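PDB 3IHT: S-adenosyl-L-methionine methyl transferase, which binds S-adenosylmethionine in a Rossmann-like fold and probably transfers its methyl group to an acceptor. Local coordinates for residues R127-L132 with D147-E152; E155-P160 with C168-R173; Y45-G50 with A112-H117. One frame throughout, in Å; residues are numbered along the deposited sequence.

Interaction 1 (R127-L132 with D147-E152); sequences RLISPL and DRMYFE. With NI (nickel (II) ion), chain D.
Tyr150 sets its CG anti to its own carbonyl carbon (chi1 -64°) and Arg127 sets its CG anti to its backbone N (chi1 -179°), and these torsions start the two chains so that the tyrosine ring and the arginine chain can cross. The contact joins helix 119-133 of the Rossmann-like methyltransferase fold to the loop that follows strand 141-145. Arg127 CB sits over one face of the Tyr150 ring, toward the rim, in a CH-pi contact 4.2 Å from the ring centroid. The guanidinium lies off-centre over the ring in a cation-pi contact, with Arg127 CZ 4.3 Å from the centroid, Tyr150 CE2 over one guanidinium face and the two planes 40° apart. A long aliphatic chain with a charged end suits this place, because it can serve both contacts. Tyr150 OH is hydrogen-bonded to Asp123, a turn back along the helix. One water bridges this hydroxyl to Arg127 NH2. Deeper in, Ser130 OG accepts a nearly straight hydrogen bond from Tyr150 N at 2.9 Å, while also bonding Ala126 O within the helix; so small a polar side chain lets the loop lie close. The selenomethionine Met149 brings its CE methyl to 3.5 Å from Ser130 OG and 4.0 Å from Ile129 CG1. Farther along the loop, Glu152 OE2 binds a nickel ion at 1.9 Å, and a water lies 2.5 Å from the metal.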
loop_
_atom_site.group_PDB
_atom_site.type_symbol
_atom_site.label_atom_id
_atom_site.label_comp_id
_atom_site.label_asym_id
_atom_site.label_seq_id
_atom_site.Cartn_x
_atom_site.Cartn_y
_atom_site.Cartn_z
ATOM N N ARG A 127 22.631 3.183 1.585
ATOM C CA ARG A 127 24.044 3.256 1.864
ATOM C C ARG A 127 24.475 4.714 2.017
ATOM O O ARG A 127 25.119 5.117 3.003
ATOM C CB ARG A 127 24.822 2.580 0.731
ATOM C CG ARG A 127 26.336 2.558 0.884
ATOM C CD ARG A 127 27.001 1.955 -0.370
ATOM N NE ARG A 127 26.596 0.557 -0.602
ATOM C CZ ARG A 127 27.237 -0.515 -0.144
ATOM N NH1 ARG A 127 28.389 -0.395 0.534
ATOM N NH2 ARG A 127 26.746 -1.733 -0.397
ATOM N N LEU A 128 24.098 5.532 1.040
ATOM C CA LEU A 128 24.491 6.936 1.067
ATOM C C LEU A 128 23.967 7.693 2.305
ATOM O O LEU A 128 24.714 8.499 2.926
ATOM C CB LEU A 128 23.998 7.607 -0.212
ATOM C CG LEU A 128 24.381 9.074 -0.435
ATOM C CD1 LEU A 128 24.342 9.358 -1.943
ATOM C CD2 LEU A 128 23.417 9.991 0.380
ATOM N N ILE A 129 22.711 7.457 2.682
ATOM C CA ILE A 129 22.097 8.269 3.740
ATOM C C ILE A 129 22.411 7.795 5.151
ATOM O O ILE A 129 22.228 8.547 6.107
ATOM C CB ILE A 129 20.558 8.416 3.607
ATOM C CG1 ILE A 129 19.822 7.081 3.761
ATOM C CG2 ILE A 129 20.221 9.115 2.295
ATOM C CD1 ILE A 129 18.333 7.241 3.685
ATOM N N SER A 130 22.897 6.579 5.291
ATOM C CA SER A 130 23.162 6.029 6.624
ATOM C C SER A 130 24.080 6.951 7.485
ATOM O O SER A 130 23.732 7.276 8.627
ATOM C CB SER A 130 23.683 4.594 6.517
ATOM O OG SER A 130 22.661 3.676 6.161
ATOM N N PRO A 131 25.239 7.382 6.952
ATOM C CA PRO A 131 26.084 8.252 7.789
ATOM C C PRO A 131 25.491 9.645 7.996
ATOM O O PRO A 131 25.925 10.361 8.914
ATOM C CB PRO A 131 27.411 8.334 7.008
ATOM C CG PRO A 131 27.011 7.987 5.555
ATOM C CD PRO A 131 25.922 6.972 5.714
ATOM N N LEU A 132 24.499 10.030 7.193
ATOM C CA LEU A 132 23.820 11.300 7.411
ATOM C C LEU A 132 22.783 11.203 8.526
ATOM O O LEU A 132 22.508 12.194 9.187
ATOM C CB LEU A 132 23.152 11.822 6.137
ATOM C CG LEU A 132 24.053 12.057 4.917
ATOM C CD1 LEU A 132 23.203 12.633 3.738
ATOM C CD2 LEU A 132 25.218 12.944 5.250
ATOM N N ASP A 147 14.519 -0.076 4.465
ATOM C CA ASP A 147 15.722 -0.528 3.755
ATOM C C ASP A 147 16.792 -0.945 4.775
ATOM O O ASP A 147 16.982 -0.253 5.766
ATOM C CB ASP A 147 16.320 0.666 2.970
ATOM C CG ASP A 147 15.384 1.232 1.865
ATOM O OD1 ASP A 147 15.146 0.452 0.921
ATOM O OD2 ASP A 147 14.951 2.441 1.939
ATOM N N ARG A 148 17.499 -2.039 4.519
ATOM C CA ARG A 148 18.691 -2.375 5.278
ATOM C C ARG A 148 19.715 -1.224 5.273
ATOM O O ARG A 148 19.977 -0.657 4.224
ATOM C CB ARG A 148 19.359 -3.612 4.726
ATOM C CG ARG A 148 20.523 -4.059 5.606
ATOM C CD ARG A 148 21.227 -5.250 5.064
ATOM N NE ARG A 148 20.322 -6.383 4.961
ATOM C CZ ARG A 148 20.082 -7.286 5.916
ATOM N NH1 ARG A 148 20.651 -7.213 7.116
ATOM N NH2 ARG A 148 19.221 -8.275 5.653
HETATM N N MSE A 149 20.257 -0.883 6.445
HETATM C CA MSE A 149 21.083 0.297 6.587
HETATM C C MSE A 149 22.548 -0.083 6.784
HETATM O O MSE A 149 22.876 -1.253 6.962
HETATM C CB MSE A 149 20.580 1.154 7.743
HETATM C CG MSE A 149 19.143 1.556 7.621
HETATM SE SE MSE A 149 18.698 2.600 5.991
HETATM C CE MSE A 149 19.263 4.326 6.632
ATOM N N TYR A 150 23.423 0.912 6.703
ATOM C CA TYR A 150 24.846 0.718 6.755
ATOM C C TYR A 150 25.480 1.630 7.792
ATOM O O TYR A 150 26.185 2.583 7.454
ATOM C CB TYR A 150 25.415 1.032 5.368
ATOM C CG TYR A 150 24.944 0.093 4.258
ATOM C CD1 TYR A 150 23.739 0.285 3.617
ATOM C CD2 TYR A 150 25.757 -0.964 3.827
ATOM C CE1 TYR A 150 23.316 -0.554 2.601
ATOM C CE2 TYR A 150 25.350 -1.792 2.796
ATOM C CZ TYR A 150 24.144 -1.601 2.200
ATOM O OH TYR A 150 23.758 -2.425 1.160
ATOM N N PHE A 151 25.202 1.359 9.063
ATOM C CA PHE A 151 25.635 2.203 10.165
ATOM C C PHE A 151 26.987 1.769 10.740
ATOM O O PHE A 151 27.393 0.632 10.554
ATOM C CB PHE A 151 24.594 2.181 11.287
ATOM C CG PHE A 151 23.294 2.811 10.916
ATOM C CD1 PHE A 151 23.261 4.137 10.473
ATOM C CD2 PHE A 151 22.108 2.111 11.002
ATOM C CE1 PHE A 151 22.045 4.750 10.128
ATOM C CE2 PHE A 151 20.898 2.736 10.684
ATOM C CZ PHE A 151 20.879 4.049 10.228
ATOM N N GLU A 152 27.667 2.697 11.401
ATOM C CA GLU A 152 28.976 2.421 12.031
ATOM C C GLU A 152 28.844 1.917 13.468
ATOM O O GLU A 152 29.567 1.008 13.893
ATOM C CB GLU A 152 29.803 3.712 12.050
ATOM C CG GLU A 152 30.319 4.152 10.712
ATOM C CD GLU A 152 31.435 3.270 10.212
ATOM O OE1 GLU A 152 31.926 2.386 10.971
ATOM O OE2 GLU A 152 31.849 3.471 9.057
HETATM NI NI NI D . 33.313 2.503 8.212
HETATM O O HOH W 1 24.625 -3.485 -1.775
HETATM O O HOH W 2 33.434 -0.003 8.216
#

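Interaction 2 (E155-P160 with C168-R173); sequences EELPLP and CFIYRR
Glu155 and Arg172 run side by side from a hydrogen-bonded antiparallel pair of this beta hairpin, Glu155 N meeting Arg172 O at 3.0 Å and Arg172 N meeting Glu155 O at 2.8 Å. Glu155 CG stands between its backbone N and carbonyl carbon (chi1 62°), which starts the chain off alongside Arg172. On the face that carries both side chains, Arg172 NE and NH2 grip Glu155 OE2, NE at 2.8 Å; the oxygen lies in the guanidinium plane, yet both nitrogens approach it from above one face of the carboxylate. Leu157 CD2 covers the centre of one guanidinium face, 3.7 Å from Arg172 CZ, so an apolar branch and a carboxylate together fix the flat group. An alanine in place of Arg172 would probably leave the Glu155 carboxylate without its mate and Leu157 CD2 with a gap beside it. Further along, Leu157 N bonds Ile170 O at 2.9 Å, and Ile170 CD1 meets Pro160 CD tip to tip at 3.6 Å, while Leu159 CD2 comes to 4.1 Å from Ile170 CD1. One water joins Glu156 OE1 to Tyr171 OH, which also bonds Met149 N. Strand 169-172 lies between strands 155-157 and 141-145, where Leu142 touches Leu157 and Arg172, while helix 15-36 offers Cys29 to Leu159 and Ile170.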
loop_
_atom_site.group_PDB
_atom_site.type_symbol
_atom_site.label_atom_id
_atom_site.label_comp_id
_atom_site.label_asym_id
_atom_site.label_seq_id
_atom_site.Cartn_x
_atom_site.Cartn_y
_atom_site.Cartn_z
ATOM N N GLU A 155 23.392 -0.628 16.717
ATOM C CA GLU A 155 23.218 -2.074 16.829
ATOM C C GLU A 155 21.856 -2.460 16.264
ATOM O O GLU A 155 20.859 -1.790 16.540
ATOM C CB GLU A 155 23.326 -2.499 18.315
ATOM C CG GLU A 155 22.260 -1.895 19.265
ATOM C CD GLU A 155 22.375 -2.297 20.750
ATOM O OE1 GLU A 155 22.674 -3.483 21.035
ATOM O OE2 GLU A 155 22.118 -1.430 21.628
ATOM N N GLU A 156 21.802 -3.529 15.467
ATOM C CA GLU A 156 20.539 -3.998 14.959
ATOM C C GLU A 156 19.833 -4.767 16.085
ATOM O O GLU A 156 20.446 -5.609 16.755
ATOM C CB GLU A 156 20.693 -4.901 13.703
ATOM C CG GLU A 156 19.360 -5.195 13.060
ATOM C CD GLU A 156 19.381 -6.020 11.782
ATOM O OE1 GLU A 156 20.459 -6.376 11.297
ATOM O OE2 GLU A 156 18.263 -6.316 11.265
ATOM N N LEU A 157 18.542 -4.518 16.241
ATOM C CA LEU A 157 17.696 -5.192 17.201
ATOM C C LEU A 157 16.819 -6.242 16.531
ATOM O O LEU A 157 16.416 -6.095 15.358
ATOM C CB LEU A 157 16.797 -4.187 17.922
ATOM C CG LEU A 157 17.489 -3.058 18.683
ATOM C CD1 LEU A 157 16.375 -2.271 19.448
ATOM C CD2 LEU A 157 18.541 -3.614 19.614
ATOM N N PRO A 158 16.463 -7.298 17.271
ATOM C CA PRO A 158 15.497 -8.243 16.748
ATOM C C PRO A 158 14.134 -7.617 16.550
ATOM O O PRO A 158 13.734 -6.696 17.307
ATOM C CB PRO A 158 15.391 -9.320 17.821
ATOM C CG PRO A 158 16.211 -8.910 18.906
ATOM C CD PRO A 158 16.899 -7.632 18.632
ATOM N N LEU A 159 13.434 -8.103 15.542
ATOM C CA LEU A 159 12.132 -7.592 15.196
ATOM C C LEU A 159 11.068 -8.048 16.211
ATOM O O LEU A 159 11.110 -9.167 16.712
ATOM C CB LEU A 159 11.737 -8.075 13.813
ATOM C CG LEU A 159 12.585 -7.541 12.657
ATOM C CD1 LEU A 159 12.117 -8.225 11.367
ATOM C CD2 LEU A 159 12.474 -5.999 12.537
ATOM N N PRO A 160 10.075 -7.190 16.458
ATOM C CA PRO A 160 8.929 -7.565 17.294
ATOM C C PRO A 160 7.883 -8.408 16.592
ATOM O O PRO A 160 7.825 -8.458 15.354
ATOM C CB PRO A 160 8.337 -6.192 17.661
ATOM C CG PRO A 160 8.568 -5.390 16.438
ATOM C CD PRO A 160 9.934 -5.824 15.930
ATOM N N CYS A 168 11.158 -4.358 7.313
ATOM C CA CYS A 168 11.704 -3.255 8.144
ATOM C C CYS A 168 12.881 -3.763 9.002
ATOM O O CYS A 168 13.019 -4.940 9.297
ATOM C CB CYS A 168 10.621 -2.537 9.033
ATOM S SG CYS A 168 9.376 -1.583 8.108
ATOM N N PHE A 169 13.741 -2.830 9.388
ATOM C CA PHE A 169 14.944 -3.078 10.162
ATOM C C PHE A 169 14.975 -2.057 11.304
ATOM O O PHE A 169 14.579 -0.890 11.115
ATOM C CB PHE A 169 16.190 -2.887 9.288
ATOM C CG PHE A 169 16.242 -3.829 8.136
ATOM C CD1 PHE A 169 15.555 -3.547 6.967
ATOM C CD2 PHE A 169 16.982 -5.000 8.232
ATOM C CE1 PHE A 169 15.588 -4.440 5.892
ATOM C CE2 PHE A 169 17.032 -5.894 7.167
ATOM C CZ PHE A 169 16.309 -5.622 6.007
ATOM N N ILE A 170 15.429 -2.502 12.472
ATOM C CA ILE A 170 15.470 -1.631 13.653
ATOM C C ILE A 170 16.889 -1.555 14.202
ATOM O O ILE A 170 17.538 -2.575 14.381
ATOM C CB ILE A 170 14.541 -2.109 14.774
ATOM C CG1 ILE A 170 13.117 -2.319 14.260
ATOM C CG2 ILE A 170 14.604 -1.093 15.986
ATOM C CD1 ILE A 170 12.154 -2.993 15.316
ATOM N N TYR A 171 17.364 -0.331 14.453
ATOM C CA TYR A 171 18.691 -0.108 14.986
ATOM C C TYR A 171 18.625 0.798 16.203
ATOM O O TYR A 171 17.691 1.590 16.348
ATOM C CB TYR A 171 19.606 0.502 13.936
ATOM C CG TYR A 171 19.648 -0.249 12.631
ATOM C CD1 TYR A 171 18.693 -0.008 11.648
ATOM C CD2 TYR A 171 20.623 -1.216 12.378
ATOM C CE1 TYR A 171 18.712 -0.686 10.452
ATOM C CE2 TYR A 171 20.625 -1.904 11.180
ATOM C CZ TYR A 171 19.689 -1.625 10.229
ATOM O OH TYR A 171 19.698 -2.293 9.041
ATOM N N ARG A 172 19.611 0.676 17.090
ATOM C CA ARG A 172 19.613 1.442 18.339
ATOM C C ARG A 172 20.971 2.071 18.617
ATOM O O ARG A 172 22.007 1.443 18.388
ATOM C CB ARG A 172 19.261 0.520 19.513
ATOM C CG ARG A 172 19.257 1.212 20.894
ATOM C CD ARG A 172 18.617 0.316 21.955
ATOM N NE ARG A 172 19.402 -0.883 22.216
ATOM C CZ ARG A 172 18.955 -1.973 22.850
ATOM N NH1 ARG A 172 17.702 -2.043 23.280
ATOM N NH2 ARG A 172 19.757 -3.022 23.021
ATOM N N ARG A 173 20.971 3.300 19.132
ATOM C CA ARG A 173 22.202 3.906 19.637
ATOM C C ARG A 173 22.398 3.455 21.075
ATOM O O ARG A 173 21.630 3.830 21.966
ATOM C CB ARG A 173 22.147 5.421 19.629
ATOM C CG ARG A 173 23.479 6.004 20.022
ATOM C CD ARG A 173 23.516 7.517 19.994
ATOM N NE ARG A 173 24.734 7.973 20.693
ATOM C CZ ARG A 173 25.003 9.231 21.030
ATOM N NH1 ARG A 173 24.178 10.222 20.733
ATOM N NH2 ARG A 173 26.125 9.489 21.681
HETATM O O HOH W 3 16.016 -5.299 12.677
HETATM O O HOH W 4 21.050 -4.617 9.086
#

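Interaction 3 (Y45-G50 with A112-H117). With SAM (S-adenosylmethionine), chain C.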
loop_
_atom_site.group_PDB
_atom_site.type_symbol
_atom_site.label_atom_id
_atom_site.label_comp_id
_atom_site.label_asym_id
_atom_site.label_seq_id
_atom_site.Cartn_x
_atom_site.Cartn_y
_atom_site.Cartn_z
ATOM N N TYR A 45 11.678 11.826 13.956
ATOM C CA TYR A 45 11.897 12.290 12.590
ATOM C C TYR A 45 11.277 11.296 11.633
ATOM O O TYR A 45 11.579 10.099 11.692
ATOM C CB TYR A 45 13.396 12.448 12.243
ATOM C CG TYR A 45 14.180 13.550 12.947
ATOM C CD1 TYR A 45 13.544 14.522 13.742
ATOM C CD2 TYR A 45 15.568 13.620 12.831
ATOM C CE1 TYR A 45 14.251 15.508 14.395
ATOM C CE2 TYR A 45 16.290 14.645 13.462
ATOM C CZ TYR A 45 15.618 15.591 14.242
ATOM O OH TYR A 45 16.308 16.590 14.905
ATOM N N GLU A 46 10.449 11.794 10.721
ATOM C CA GLU A 46 9.803 10.997 9.677
ATOM C C GLU A 46 10.435 11.386 8.351
ATOM O O GLU A 46 10.243 12.511 7.878
ATOM C CB GLU A 46 8.292 11.297 9.680
ATOM C CG GLU A 46 7.479 10.735 8.517
ATOM C CD GLU A 46 7.247 9.236 8.593
ATOM O OE1 GLU A 46 7.906 8.572 9.429
ATOM O OE2 GLU A 46 6.397 8.717 7.837
ATOM N N LEU A 47 11.215 10.478 7.763
ATOM C CA LEU A 47 11.936 10.778 6.535
ATOM C C LEU A 47 11.116 10.267 5.365
ATOM O O LEU A 47 11.021 9.033 5.130
ATOM C CB LEU A 47 13.355 10.147 6.550
ATOM C CG LEU A 47 14.191 10.497 7.779
ATOM C CD1 LEU A 47 15.628 9.914 7.667
ATOM C CD2 LEU A 47 14.258 12.006 7.999
ATOM N N GLY A 48 10.541 11.193 4.604
ATOM C CA GLY A 48 9.652 10.841 3.505
ATOM C C GLY A 48 8.207 10.871 3.943
ATOM O O GLY A 48 7.766 10.048 4.739
ATOM N N LEU A 49 7.450 11.804 3.432
ATOM C CA LEU A 49 6.028 11.908 3.793
ATOM C C LEU A 49 5.134 11.065 2.906
ATOM O O LEU A 49 4.313 10.296 3.381
ATOM C CB LEU A 49 5.602 13.392 3.716
ATOM C CG LEU A 49 4.139 13.668 4.059
ATOM C CD1 LEU A 49 3.764 13.189 5.502
ATOM C CD2 LEU A 49 3.824 15.174 3.840
ATOM N N GLY A 50 5.280 11.235 1.589
ATOM C CA GLY A 50 4.408 10.603 0.611
ATOM C C GLY A 50 2.930 10.859 0.846
ATOM O O GLY A 50 2.527 11.978 1.174
ATOM N N ALA A 112 12.489 5.909 8.427
ATOM C CA ALA A 112 12.679 6.134 7.006
ATOM C C ALA A 112 11.904 5.130 6.172
ATOM O O ALA A 112 12.024 3.914 6.363
ATOM C CB ALA A 112 14.193 6.115 6.637
ATOM N N ASP A 113 11.127 5.654 5.226
ATOM C CA ASP A 113 10.462 4.862 4.202
ATOM C C ASP A 113 10.623 5.665 2.889
ATOM O O ASP A 113 9.690 6.286 2.398
ATOM C CB ASP A 113 8.975 4.664 4.578
ATOM C CG ASP A 113 8.216 3.773 3.611
ATOM O OD1 ASP A 113 8.825 2.839 3.008
ATOM O OD2 ASP A 113 6.963 4.022 3.431
ATOM N N LEU A 114 11.862 5.737 2.423
ATOM C CA LEU A 114 12.270 6.616 1.337
ATOM C C LEU A 114 12.305 5.913 -0.025
ATOM O O LEU A 114 12.532 6.573 -1.063
ATOM C CB LEU A 114 13.650 7.209 1.655
ATOM C CG LEU A 114 13.663 8.178 2.852
ATOM C CD1 LEU A 114 15.058 8.153 3.595
ATOM C CD2 LEU A 114 13.287 9.577 2.374
ATOM N N GLY A 115 12.072 4.600 -0.036
ATOM C CA GLY A 115 12.206 3.817 -1.249
ATOM C C GLY A 115 11.168 4.101 -2.309
ATOM O O GLY A 115 10.014 4.439 -1.996
ATOM N N GLY A 116 11.583 3.972 -3.567
ATOM C CA GLY A 116 10.684 4.016 -4.705
ATOM C C GLY A 116 10.546 2.611 -5.266
ATOM O O GLY A 116 10.727 1.624 -4.554
ATOM N N HIS A 117 10.265 2.508 -6.564
ATOM C CA HIS A 117 9.967 1.225 -7.219
ATOM C C HIS A 117 11.201 0.358 -7.492
ATOM O O HIS A 117 11.091 -0.847 -7.679
ATOM C CB HIS A 117 9.252 1.488 -8.561
ATOM C CG HIS A 117 8.670 0.257 -9.194
ATOM N ND1 HIS A 117 7.327 -0.044 -9.143
ATOM C CD2 HIS A 117 9.256 -0.749 -9.888
ATOM C CE1 HIS A 117 7.111 -1.181 -9.783
ATOM N NE2 HIS A 117 8.264 -1.630 -10.241
HETATM N N SAM C . 5.882 6.295 4.590
HETATM C CA SAM C . 4.934 7.004 3.665
HETATM C C SAM C . 3.466 6.605 3.948
HETATM O O SAM C . 2.515 7.039 3.253
HETATM O OXT SAM C . 3.233 5.741 4.827
HETATM C CB SAM C . 5.312 6.815 2.182
HETATM C CG SAM C . 6.606 7.537 1.740
HETATM S SD SAM C . 6.956 7.385 -0.069
HETATM C CE SAM C . 7.253 5.589 -0.129
HETATM C "C5'" SAM C . 8.663 8.086 -0.097
HETATM C "C4'" SAM C . 8.765 9.587 0.134
HETATM O "O4'" SAM C . 10.152 9.917 0.357
HETATM C "C3'" SAM C . 8.291 10.445 -1.045
HETATM O "O3'" SAM C . 7.314 11.409 -0.650
HETATM C "C2'" SAM C . 9.562 11.088 -1.592
HETATM O "O2'" SAM C . 9.437 12.379 -2.220
HETATM C "C1'" SAM C . 10.426 11.131 -0.341
HETATM N N9 SAM C . 11.875 11.242 -0.655
HETATM C C8 SAM C . 12.640 10.328 -1.356
HETATM N N7 SAM C . 13.918 10.783 -1.414
HETATM C C5 SAM C . 13.983 11.975 -0.773
HETATM C C6 SAM C . 15.042 12.851 -0.533
HETATM N N6 SAM C . 16.286 12.609 -1.010
HETATM N N1 SAM C . 14.771 13.987 0.209
HETATM C C2 SAM C . 13.514 14.293 0.687
HETATM N N3 SAM C . 12.457 13.419 0.428
HETATM C C4 SAM C . 12.703 12.278 -0.277
#
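The S-adenosylmethionine pocket opens where the chain leaves two adjacent parallel strands, and Leu47 and Ala112 form the last bridge between them. Their side chains lie on the same face of the sheet, with Leu47 CB 4.1 Å from Ala112 CB; a methyl is small enough to let the leucine settle beside it. Leu114 adds a second apolar touch, its CD1 standing 4.0 Å from Leu47 CB. Beyond the bridge the backbones part, and Asp113 N reaches Leu47 O only through a weak, though straight, hydrogen bond of 3.4 Å.

This is the Rossmann-like layout of class I methyltransferases, in which the cofactor lies across the C-terminal ends of the parallel strands and a glycine-rich loop follows the first of them. Gly48 and Gly50 belong to that loop. At Gly48 a side chain would run into the ribose ring oxygen O4', which lies 3.3 Å from Gly48 CA, and the backbone angles also suit a residue without CB. Gly50 likewise has positive phi, and a CB there would collide with CG of the methionine part; its N makes a weak bond to O3' of the ribose.

Residues 112-117 add further polar and apolar contacts. Asp113 CG stands anti to its backbone N (chi1 -176°), which carries the carboxylate out toward the cofactor's amino end, and Asp113 OD2 accepts from the amino N at 2.8 Å, a charge-matched pairing if that amine is protonated. The other carboxylate oxygen, OD1, is bonded to Ser146 OG, which helps to fix the rotation of the group. Leu114 CD2 reaches to 3.7 Å from N9, where adenine joins the ribose; Ile92, Phe125 and Ile129 pack around this leucine. Gly115 O lies 3.5 Å from CE, the cofactor's methyl carbon.

In the fold
From the N terminus, interaction 3 comes first, closing a long loop of 61 residues that contains helices 53-61 and 92-103 and brings together two neighbouring parallel strands at the cofactor. Interaction 1 then closes a 14-residue excursion, through strand 141-145, between helix 119-133 and the loop after that strand, and interaction 2 closes the short hairpin of strands 155-157 and 169-172 at the sheet edge. The three follow in series, without nesting or crossing. Interaction 1 is the middle piece: Ile129 packs on Leu114 of interaction 3, and Met149 N, Phe151 and Arg148 meet Tyr171 and Phe169 of interaction 2. Interactions 2 and 3 do not touch, yet both belong to the same sheet.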